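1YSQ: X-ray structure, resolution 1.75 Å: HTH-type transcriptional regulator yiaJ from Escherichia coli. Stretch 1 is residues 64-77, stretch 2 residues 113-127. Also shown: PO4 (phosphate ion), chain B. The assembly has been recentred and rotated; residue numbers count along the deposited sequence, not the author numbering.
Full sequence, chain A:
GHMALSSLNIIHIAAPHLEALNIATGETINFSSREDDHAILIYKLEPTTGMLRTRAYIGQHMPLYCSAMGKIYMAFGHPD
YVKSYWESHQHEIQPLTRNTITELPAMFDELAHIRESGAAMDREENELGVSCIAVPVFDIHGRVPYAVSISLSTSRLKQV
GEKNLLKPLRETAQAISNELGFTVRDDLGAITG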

ATOM      1  N   LEU A  64      -0.157  -7.111  -7.897  1.00 20.97           N
ATOM      2  CA  LEU A  64      -0.787  -7.311  -6.584  1.00 21.11           C
ATOM      3  C   LEU A  64       0.072  -8.109  -5.598  1.00 21.47           C
ATOM      4  O   LEU A  64       0.090  -7.789  -4.407  1.00 21.27           O
ATOM      5  CB  LEU A  64      -2.159  -7.981  -6.730  1.00 20.45           C
ATOM      6  CG  LEU A  64      -3.246  -7.205  -7.517  1.00 21.60           C
ATOM      7  CD1 LEU A  64      -4.559  -7.981  -7.485  1.00 22.61           C
ATOM      8  CD2 LEU A  64      -3.455  -5.786  -7.035  1.00 20.62           C
ATOM      9  N   TYR A  65       0.777  -9.132  -6.095  1.00 22.20           N
ATOM     10  CA  TYR A  65       1.425 -10.122  -5.219  1.00 22.86           C
ATOM     11  C   TYR A  65       2.656  -9.596  -4.466  1.00 23.44           C
ATOM     12  O   TYR A  65       3.038 -10.163  -3.449  1.00 22.97           O
ATOM     13  CB  TYR A  65       1.792 -11.395  -6.005  1.00 22.76           C
ATOM     14  CG  TYR A  65       3.100 -11.273  -6.758  1.00 22.94           C
ATOM     15  CD1 TYR A  65       4.280 -11.835  -6.251  1.00 22.16           C
ATOM     16  CD2 TYR A  65       3.160 -10.573  -7.967  1.00 23.42           C
ATOM     17  CE1 TYR A  65       5.500 -11.697  -6.924  1.00 24.49           C
ATOM     18  CE2 TYR A  65       4.363 -10.436  -8.664  1.00 25.11           C
ATOM     19  CZ  TYR A  65       5.532 -10.997  -8.128  1.00 26.40           C
ATOM     20  OH  TYR A  65       6.717 -10.874  -8.825  1.00 27.36           O
ATOM     21  N   CYS A  66       3.280  -8.529  -4.981  1.00 23.83           N
ATOM     22  CA  CYS A  66       4.533  -8.008  -4.404  1.00 24.05           C
ATOM     23  C   CYS A  66       4.400  -6.553  -3.916  1.00 24.13           C
ATOM     24  O   CYS A  66       5.381  -5.939  -3.518  1.00 24.86           O
ATOM     25  CB  CYS A  66       5.701  -8.158  -5.413  1.00 23.69           C
ATOM     26  SG  CYS A  66       5.385  -7.333  -6.988  1.00 25.70           S
ATOM     27  N   SER A  67       3.175  -6.025  -3.949  1.00 24.05           N
ATOM     28  CA  SER A  67       2.855  -4.666  -3.507  1.00 23.57           C
ATOM     29  C   SER A  67       2.085  -4.773  -2.201  1.00 23.05           C
ATOM     30  O   SER A  67       1.083  -5.495  -2.132  1.00 23.33           O
ATOM     31  CB  SER A  67       1.999  -3.951  -4.562  1.00 23.33           C
ATOM     32  OG  SER A  67       1.346  -2.791  -4.066  1.00 25.28           O
ATOM     33  N   ALA A  68       2.529  -4.051  -1.173  1.00 22.63           N
ATOM     34  CA  ALA A  68       1.785  -4.039   0.100  1.00 21.17           C
ATOM     35  C   ALA A  68       0.332  -3.572  -0.094  1.00 21.06           C
ATOM     36  O   ALA A  68      -0.612  -4.199   0.415  1.00 20.20           O
ATOM     37  CB  ALA A  68       2.508  -3.193   1.163  1.00 21.81           C
ATOM     38  N   MET A  69       0.151  -2.472  -0.822  1.00 20.49           N
ATOM     39  CA  MET A  69      -1.191  -1.995  -1.190  1.00 19.98           C
ATOM     40  C   MET A  69      -1.958  -3.044  -2.022  1.00 20.26           C
ATOM     41  O   MET A  69      -3.150  -3.286  -1.777  1.00 20.39           O
ATOM     42  CB  MET A  69      -1.098  -0.651  -1.921  1.00 19.40           C
ATOM     43  CG  MET A  69      -0.675   0.547  -1.000  1.00 18.04           C
ATOM     44  SD  MET A  69      -0.656   2.186  -1.820  1.00  4.88           S
ATOM     45  CE  MET A  69       0.632   1.946  -2.827  1.00 15.42           C
ATOM     46  N   GLY A  70      -1.269  -3.680  -2.976  1.00 20.09           N
ATOM     47  CA  GLY A  70      -1.864  -4.745  -3.783  1.00 20.23           C
ATOM     48  C   GLY A  70      -2.338  -5.926  -2.936  1.00 20.34           C
ATOM     49  O   GLY A  70      -3.408  -6.485  -3.179  1.00 19.75           O
ATOM     50  N   LYS A  71      -1.551  -6.295  -1.921  1.00 20.04           N
ATOM     51  CA  LYS A  71      -1.945  -7.377  -1.016  1.00 20.24           C
ATOM     52  C   LYS A  71      -3.190  -6.998  -0.210  1.00 20.54           C
ATOM     53  O   LYS A  71      -4.071  -7.837   0.021  1.00 20.82           O
ATOM     54  CB  LYS A  71      -0.781  -7.786  -0.109  1.00 20.09           C
ATOM     55  CG  LYS A  71       0.322  -8.524  -0.880  1.00 20.87           C
ATOM     56  CD  LYS A  71       1.392  -9.116   0.066  1.00 19.08           C
ATOM     57  CE  LYS A  71       2.160  -7.999   0.783  1.00 21.29           C
ATOM     58  NZ  LYS A  71       3.266  -8.504   1.651  1.00 19.84           N
ATOM     59  N   ILE A  72      -3.293  -5.726   0.172  1.00 19.64           N
ATOM     60  CA  ILE A  72      -4.511  -5.229   0.830  1.00 19.05           C
ATOM     61  C   ILE A  72      -5.726  -5.423  -0.079  1.00 19.23           C
ATOM     62  O   ILE A  72      -6.755  -5.929   0.357  1.00 18.64           O
ATOM     63  CB  ILE A  72      -4.327  -3.751   1.226  1.00 18.82           C
ATOM     64  CG1 ILE A  72      -3.414  -3.665   2.444  1.00 19.25           C
ATOM     65  CG2 ILE A  72      -5.680  -3.049   1.510  1.00 18.84           C
ATOM     66  CD1 ILE A  72      -2.906  -2.278   2.708  1.00 19.94           C
ATOM     67  N   TYR A  73      -5.601  -5.044  -1.352  1.00 18.45           N
ATOM     68  CA  TYR A  73      -6.716  -5.238  -2.287  1.00 18.69           C
ATOM     69  C   TYR A  73      -7.132  -6.700  -2.345  1.00 19.08           C
ATOM     70  O   TYR A  73      -8.311  -7.002  -2.269  1.00 18.80           O
ATOM     71  CB  TYR A  73      -6.350  -4.735  -3.686  1.00 18.37           C
ATOM     72  CG  TYR A  73      -6.103  -3.236  -3.746  1.00 18.68           C
ATOM     73  CD1 TYR A  73      -6.961  -2.342  -3.104  1.00 18.19           C
ATOM     74  CD2 TYR A  73      -5.018  -2.715  -4.466  1.00 19.23           C
ATOM     75  CE1 TYR A  73      -6.751  -0.950  -3.167  1.00 20.50           C
ATOM     76  CE2 TYR A  73      -4.789  -1.319  -4.527  1.00 20.17           C
ATOM     77  CZ  TYR A  73      -5.661  -0.451  -3.882  1.00 19.88           C
ATOM     78  OH  TYR A  73      -5.453   0.912  -3.955  1.00 19.41           O
ATOM     79  N   MET A  74      -6.167  -7.614  -2.465  1.00 19.14           N
ATOM     80  CA  MET A  74      -6.524  -9.048  -2.475  1.00 19.20           C
ATOM     81  C   MET A  74      -7.114  -9.524  -1.133  1.00 19.27           C
ATOM     82  O   MET A  74      -8.051 -10.335  -1.117  1.00 19.82           O
ATOM     83  CB  MET A  74      -5.340  -9.928  -2.877  1.00 19.09           C
ATOM     84  CG  MET A  74      -4.999  -9.842  -4.396  1.00 20.03           C
ATOM     85  SD  MET A  74      -3.900 -11.150  -5.079  1.00  8.59           S
ATOM     86  CE  MET A  74      -2.592 -10.936  -4.103  1.00 13.40           C
ATOM     87  N   ALA A  75      -6.574  -9.018  -0.022  1.00 19.12           N
ATOM     88  CA  ALA A  75      -7.021  -9.441   1.310  1.00 20.15           C
ATOM     89  C   ALA A  75      -8.484  -9.103   1.556  1.00 20.15           C
ATOM     90  O   ALA A  75      -9.178  -9.825   2.272  1.00 20.62           O
ATOM     91  CB  ALA A  75      -6.139  -8.823   2.399  1.00 19.47           C
ATOM     92  N   PHE A  76      -8.949  -7.999   0.975  1.00 20.44           N
ATOM     93  CA  PHE A  76     -10.356  -7.606   1.103  1.00 20.97           C
ATOM     94  C   PHE A  76     -11.254  -8.035  -0.066  1.00 21.95           C
ATOM     95  O   PHE A  76     -12.468  -7.758  -0.069  1.00 21.55           O
ATOM     96  CB  PHE A  76     -10.438  -6.108   1.368  1.00 21.25           C
ATOM     97  CG  PHE A  76     -10.082  -5.753   2.782  1.00 20.63           C
ATOM     98  CD1 PHE A  76     -11.083  -5.530   3.728  1.00 19.70           C
ATOM     99  CD2 PHE A  76      -8.737  -5.664   3.172  1.00 20.28           C
ATOM    100  CE1 PHE A  76     -10.753  -5.209   5.062  1.00 18.24           C
ATOM    101  CE2 PHE A  76      -8.390  -5.353   4.478  1.00 20.27           C
ATOM    102  CZ  PHE A  76      -9.405  -5.135   5.435  1.00 18.53           C
ATOM    103  N   GLY A  77     -10.653  -8.735  -1.032  1.00 22.34           N
ATOM    104  CA  GLY A  77     -11.380  -9.337  -2.136  1.00 22.65           C
ATOM    105  C   GLY A  77     -11.855 -10.758  -1.833  1.00 23.41           C
ATOM    106  O   GLY A  77     -11.780 -11.235  -0.691  1.00 22.56           O
TER
HETATM  107  P   PO4 B 301       3.578  -0.689  -2.036  1.00 32.99           P
HETATM  108  O1  PO4 B 301       4.488  -1.843  -1.574  1.00 29.61           O
HETATM  109  O2  PO4 B 301       2.158  -0.883  -1.612  1.00 33.75           O
HETATM  110  O3  PO4 B 301       4.086   0.655  -1.549  1.00 33.22           O
HETATM  111  O4  PO4 B 301       3.636  -0.705  -3.555  1.00 35.04           O
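Stretch 2, residues 113-127: HIRESGAAMDREENE

A short helix can be held by a helix and a strand that follow one another in sequence, with polar contacts at one end and packing at the other, and this regulator gives a clear example. Stretch 2 begins as a helix (113–117), turns at Gly118, where phi is positive, and continues as an extended strand from Ala120. The first helix crosses helix 68–75 at −80°, its axis 8.9 Å away; the strand runs at 139° to it, 7.3 Å away, so stretch 1 meets stretch 2 roughly from its end backwards. Before the helix, Cys66 O accepts a hydrogen bond from Asn126 ND2 (2.6 Å). Ala68, in the first turn, brings its CB to 3.7 Å from Asp122 N, where the two backbones run close, Ala68 CA lying 5.1 Å from Asp122 CA. The CA-to-CB bond of Lys71 points toward stretch 2, and the side chain, bent at chi3 (−66°), brings NZ to two acceptors: it donates to Met121 O (2.7 Å) and forms a salt bridge with Glu125 OE1 (2.8 Å), so a buried charge is neutralised. From the next residue on, apolar contacts dominate. Ile72 CG1 lies 3.6 Å from Ala120 CB, and, a turn after Lys71, Ala75 CB packs 3.4 Å from Ile114 CG2. Finally Phe76 offers a ring face to Arg115, whose CD sits 3.7 Å from the centroid of the ring in a CH-pi contact.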

ATOM      1  N   HIS A 113      -3.948 -12.558   7.676  1.00 20.91           N
ATOM      2  CA  HIS A 113      -3.438 -11.584   8.630  1.00 21.45           C
ATOM      3  C   HIS A 113      -3.787 -10.152   8.238  1.00 20.47           C
ATOM      4  O   HIS A 113      -4.130  -9.343   9.108  1.00 20.44           O
ATOM      5  CB  HIS A 113      -1.912 -11.696   8.831  1.00 22.40           C
ATOM      6  CG  HIS A 113      -1.461 -12.996   9.426  1.00 27.88           C
ATOM      7  ND1 HIS A 113      -2.086 -13.585  10.507  1.00 33.55           N
ATOM      8  CD2 HIS A 113      -0.435 -13.818   9.095  1.00 32.49           C
ATOM      9  CE1 HIS A 113      -1.468 -14.713  10.813  1.00 33.56           C
ATOM     10  NE2 HIS A 113      -0.464 -14.878   9.971  1.00 34.57           N
ATOM     11  N   ILE A 114      -3.635  -9.813   6.952  1.00 19.38           N
ATOM     12  CA  ILE A 114      -3.997  -8.463   6.476  1.00 18.75           C
ATOM     13  C   ILE A 114      -5.491  -8.152   6.643  1.00 18.43           C
ATOM     14  O   ILE A 114      -5.866  -7.056   7.071  1.00 18.69           O
ATOM     15  CB  ILE A 114      -3.572  -8.274   4.976  1.00 18.89           C
ATOM     16  CG1 ILE A 114      -2.038  -8.323   4.862  1.00 19.60           C
ATOM     17  CG2 ILE A 114      -4.092  -6.946   4.440  1.00 17.47           C
ATOM     18  CD1 ILE A 114      -1.531  -8.645   3.422  1.00 22.32           C
ATOM     19  N   ARG A 115      -6.338  -9.112   6.271  1.00 17.90           N
ATOM     20  CA  ARG A 115      -7.795  -8.943   6.373  1.00 18.24           C
ATOM     21  C   ARG A 115      -8.234  -8.742   7.832  1.00 18.72           C
ATOM     22  O   ARG A 115      -9.077  -7.889   8.141  1.00 18.26           O
ATOM     23  CB  ARG A 115      -8.519 -10.134   5.729  1.00 17.96           C
ATOM     24  CG  ARG A 115     -10.073 -10.066   5.799  1.00 16.99           C
ATOM     25  CD  ARG A 115     -10.692  -8.827   5.110  1.00 16.07           C
ATOM     26  NE  ARG A 115     -12.148  -8.773   5.318  1.00 19.30           N
ATOM     27  CZ  ARG A 115     -12.745  -8.211   6.367  1.00 21.16           C
ATOM     28  NH1 ARG A 115     -12.016  -7.628   7.309  1.00 18.62           N
ATOM     29  NH2 ARG A 115     -14.081  -8.206   6.468  1.00 20.16           N
ATOM     30  N   GLU A 116      -7.617  -9.495   8.732  1.00 19.42           N
ATOM     31  CA  GLU A 116      -7.921  -9.379  10.158  1.00 20.04           C
ATOM     32  C   GLU A 116      -7.468  -8.038  10.748  1.00 20.21           C
ATOM     33  O   GLU A 116      -8.232  -7.363  11.439  1.00 20.08           O
ATOM     34  CB  GLU A 116      -7.272 -10.542  10.920  1.00 20.46           C
ATOM     35  CG  GLU A 116      -7.985 -11.866  10.698  1.00 21.89           C
ATOM     36  CD  GLU A 116      -7.055 -13.048  10.811  1.00 24.44           C
ATOM     37  OE1 GLU A 116      -5.953 -12.899  11.379  1.00 26.86           O
ATOM     38  OE2 GLU A 116      -7.436 -14.126  10.324  1.00 25.61           O
ATOM     39  N   SER A 117      -6.216  -7.661  10.481  1.00 20.11           N
ATOM     40  CA  SER A 117      -5.616  -6.485  11.109  1.00 20.31           C
ATOM     41  C   SER A 117      -5.887  -5.181  10.374  1.00 20.51           C
ATOM     42  O   SER A 117      -5.790  -4.100  10.972  1.00 19.88           O
ATOM     43  CB  SER A 117      -4.092  -6.664  11.230  1.00 20.49           C
ATOM     44  OG  SER A 117      -3.508  -6.564   9.942  1.00 20.86           O
ATOM     45  N   GLY A 118      -6.191  -5.266   9.083  1.00 20.17           N
ATOM     46  CA  GLY A 118      -6.387  -4.061   8.282  1.00 20.82           C
ATOM     47  C   GLY A 118      -5.092  -3.332   7.921  1.00 21.00           C
ATOM     48  O   GLY A 118      -5.089  -2.110   7.712  1.00 21.85           O
ATOM     49  N   ALA A 119      -3.989  -4.071   7.878  1.00 20.67           N
ATOM     50  CA  ALA A 119      -2.672  -3.513   7.517  1.00 20.29           C
ATOM     51  C   ALA A 119      -1.800  -4.549   6.846  1.00 19.82           C
ATOM     52  O   ALA A 119      -1.909  -5.745   7.132  1.00 19.49           O
ATOM     53  CB  ALA A 119      -1.953  -2.948   8.755  1.00 20.28           C
ATOM     54  N   ALA A 120      -0.908  -4.083   5.973  1.00 19.35           N
ATOM     55  CA  ALA A 120       0.031  -4.947   5.293  1.00 19.61           C
ATOM     56  C   ALA A 120       1.435  -4.360   5.338  1.00 19.83           C
ATOM     57  O   ALA A 120       1.610  -3.156   5.521  1.00 20.81           O
ATOM     58  CB  ALA A 120      -0.392  -5.125   3.838  1.00 18.92           C
ATOM     59  N   MET A 121       2.427  -5.213   5.137  1.00 20.77           N
ATOM     60  CA  MET A 121       3.787  -4.733   4.969  1.00 20.92           C
ATOM     61  C   MET A 121       4.381  -5.295   3.704  1.00 21.50           C
ATOM     62  O   MET A 121       3.964  -6.362   3.223  1.00 21.97           O
ATOM     63  CB  MET A 121       4.642  -5.133   6.181  1.00 20.66           C
ATOM     64  CG  MET A 121       4.551  -4.143   7.352  1.00 22.11           C
ATOM     65  SD  MET A 121       5.815  -4.535   8.638  1.00 16.82           S
ATOM     66  CE  MET A 121       6.683  -3.523   8.397  1.00 22.13           C
ATOM     67  N   ASP A 122       5.329  -4.550   3.139  1.00 21.95           N
ATOM     68  CA  ASP A 122       6.261  -5.126   2.204  1.00 21.83           C
ATOM     69  C   ASP A 122       7.520  -5.354   3.030  1.00 21.90           C
ATOM     70  O   ASP A 122       8.195  -4.401   3.415  1.00 21.99           O
ATOM     71  CB  ASP A 122       6.513  -4.177   1.031  1.00 22.26           C
ATOM     72  CG  ASP A 122       7.739  -4.573   0.212  1.00 23.22           C
ATOM     73  OD1 ASP A 122       8.268  -5.703   0.408  1.00 22.33           O
ATOM     74  OD2 ASP A 122       8.248  -3.799  -0.629  1.00 24.34           O
ATOM     75  N   ARG A 123       7.800  -6.619   3.329  1.00 22.60           N
ATOM     76  CA  ARG A 123       8.943  -6.997   4.157  1.00 23.66           C
ATOM     77  C   ARG A 123      10.080  -7.402   3.236  1.00 23.66           C
ATOM     78  O   ARG A 123      10.395  -8.601   3.088  1.00 23.77           O
ATOM     79  CB  ARG A 123       8.572  -8.145   5.117  1.00 24.03           C
ATOM     80  CG  ARG A 123       7.536  -7.756   6.162  1.00 26.54           C
ATOM     81  CD  ARG A 123       7.061  -8.912   7.080  1.00 31.31           C
ATOM     82  NE  ARG A 123       5.929  -8.466   7.896  1.00 35.95           N
ATOM     83  CZ  ARG A 123       4.645  -8.554   7.531  1.00 38.62           C
ATOM     84  NH1 ARG A 123       4.305  -9.102   6.371  1.00 38.87           N
ATOM     85  NH2 ARG A 123       3.690  -8.095   8.332  1.00 40.79           N
ATOM     86  N   GLU A 124      10.687  -6.392   2.605  1.00 23.69           N
ATOM     87  CA  GLU A 124      11.772  -6.612   1.627  1.00 23.65           C
ATOM     88  C   GLU A 124      11.418  -7.651   0.547  1.00 23.86           C
ATOM     89  O   GLU A 124      12.241  -8.521   0.192  1.00 22.64           O
ATOM     90  CB  GLU A 124      13.064  -7.008   2.354  1.00 24.03           C
ATOM     91  CG  GLU A 124      13.494  -6.029   3.439  1.00 24.56           C
ATOM     92  CD  GLU A 124      14.753  -6.512   4.143  1.00 26.30           C
ATOM     93  OE1 GLU A 124      14.625  -7.197   5.171  1.00 28.46           O
ATOM     94  OE2 GLU A 124      15.857  -6.232   3.642  1.00 25.99           O
ATOM     95  N   GLU A 125      10.190  -7.560   0.039  1.00 23.39           N
ATOM     96  CA  GLU A 125       9.696  -8.465  -1.000  1.00 23.60           C
ATOM     97  C   GLU A 125       9.971  -7.955  -2.418  1.00 24.24           C
ATOM     98  O   GLU A 125       9.823  -8.702  -3.383  1.00 25.04           O
ATOM     99  CB  GLU A 125       8.192  -8.718  -0.823  1.00 23.34           C
ATOM    100  CG  GLU A 125       7.857  -9.426   0.483  1.00 22.69           C
ATOM    101  CD  GLU A 125       6.439  -9.141   0.958  1.00 22.18           C
ATOM    102  OE1 GLU A 125       5.503  -9.216   0.128  1.00 21.37           O
ATOM    103  OE2 GLU A 125       6.281  -8.813   2.151  1.00 22.10           O
ATOM    104  N   ASN A 126      10.357  -6.686  -2.543  1.00 25.07           N
ATOM    105  CA  ASN A 126      10.735  -6.122  -3.839  1.00 25.80           C
ATOM    106  C   ASN A 126      12.231  -5.911  -3.964  1.00 26.45           C
ATOM    107  O   ASN A 126      12.825  -6.235  -4.988  1.00 25.82           O
ATOM    108  CB  ASN A 126      10.032  -4.794  -4.073  1.00 26.18           C
ATOM    109  CG  ASN A 126       8.584  -4.977  -4.382  1.00 26.95           C
ATOM    110  OD1 ASN A 126       8.202  -5.198  -5.541  1.00 27.83           O
ATOM    111  ND2 ASN A 126       7.755  -4.904  -3.349  1.00 25.60           N
ATOM    112  N   GLU A 127      12.823  -5.361  -2.909  1.00 27.01           N
ATOM    113  CA  GLU A 127      14.253  -5.109  -2.858  1.00 27.98           C
ATOM    114  C   GLU A 127      14.720  -5.165  -1.411  1.00 28.04           C
ATOM    115  O   GLU A 127      14.071  -4.612  -0.510  1.00 27.46           O
ATOM    116  CB  GLU A 127      14.582  -3.744  -3.471  1.00 28.50           C
ATOM    117  CG  GLU A 127      16.051  -3.376  -3.394  1.00 31.42           C
ATOM    118  CD  GLU A 127      16.344  -1.982  -3.904  1.00 35.06           C
ATOM    119  OE1 GLU A 127      15.520  -1.411  -4.658  1.00 37.12           O
ATOM    120  OE2 GLU A 127      17.420  -1.468  -3.554  1.00 38.01           O
TER
HETATM  121  O   HOH W   1       5.528 -10.607  -2.157  1.00 26.45           O
HETATM  122  O   HOH W   2       4.852  -6.498  -0.596  1.00 26.95           O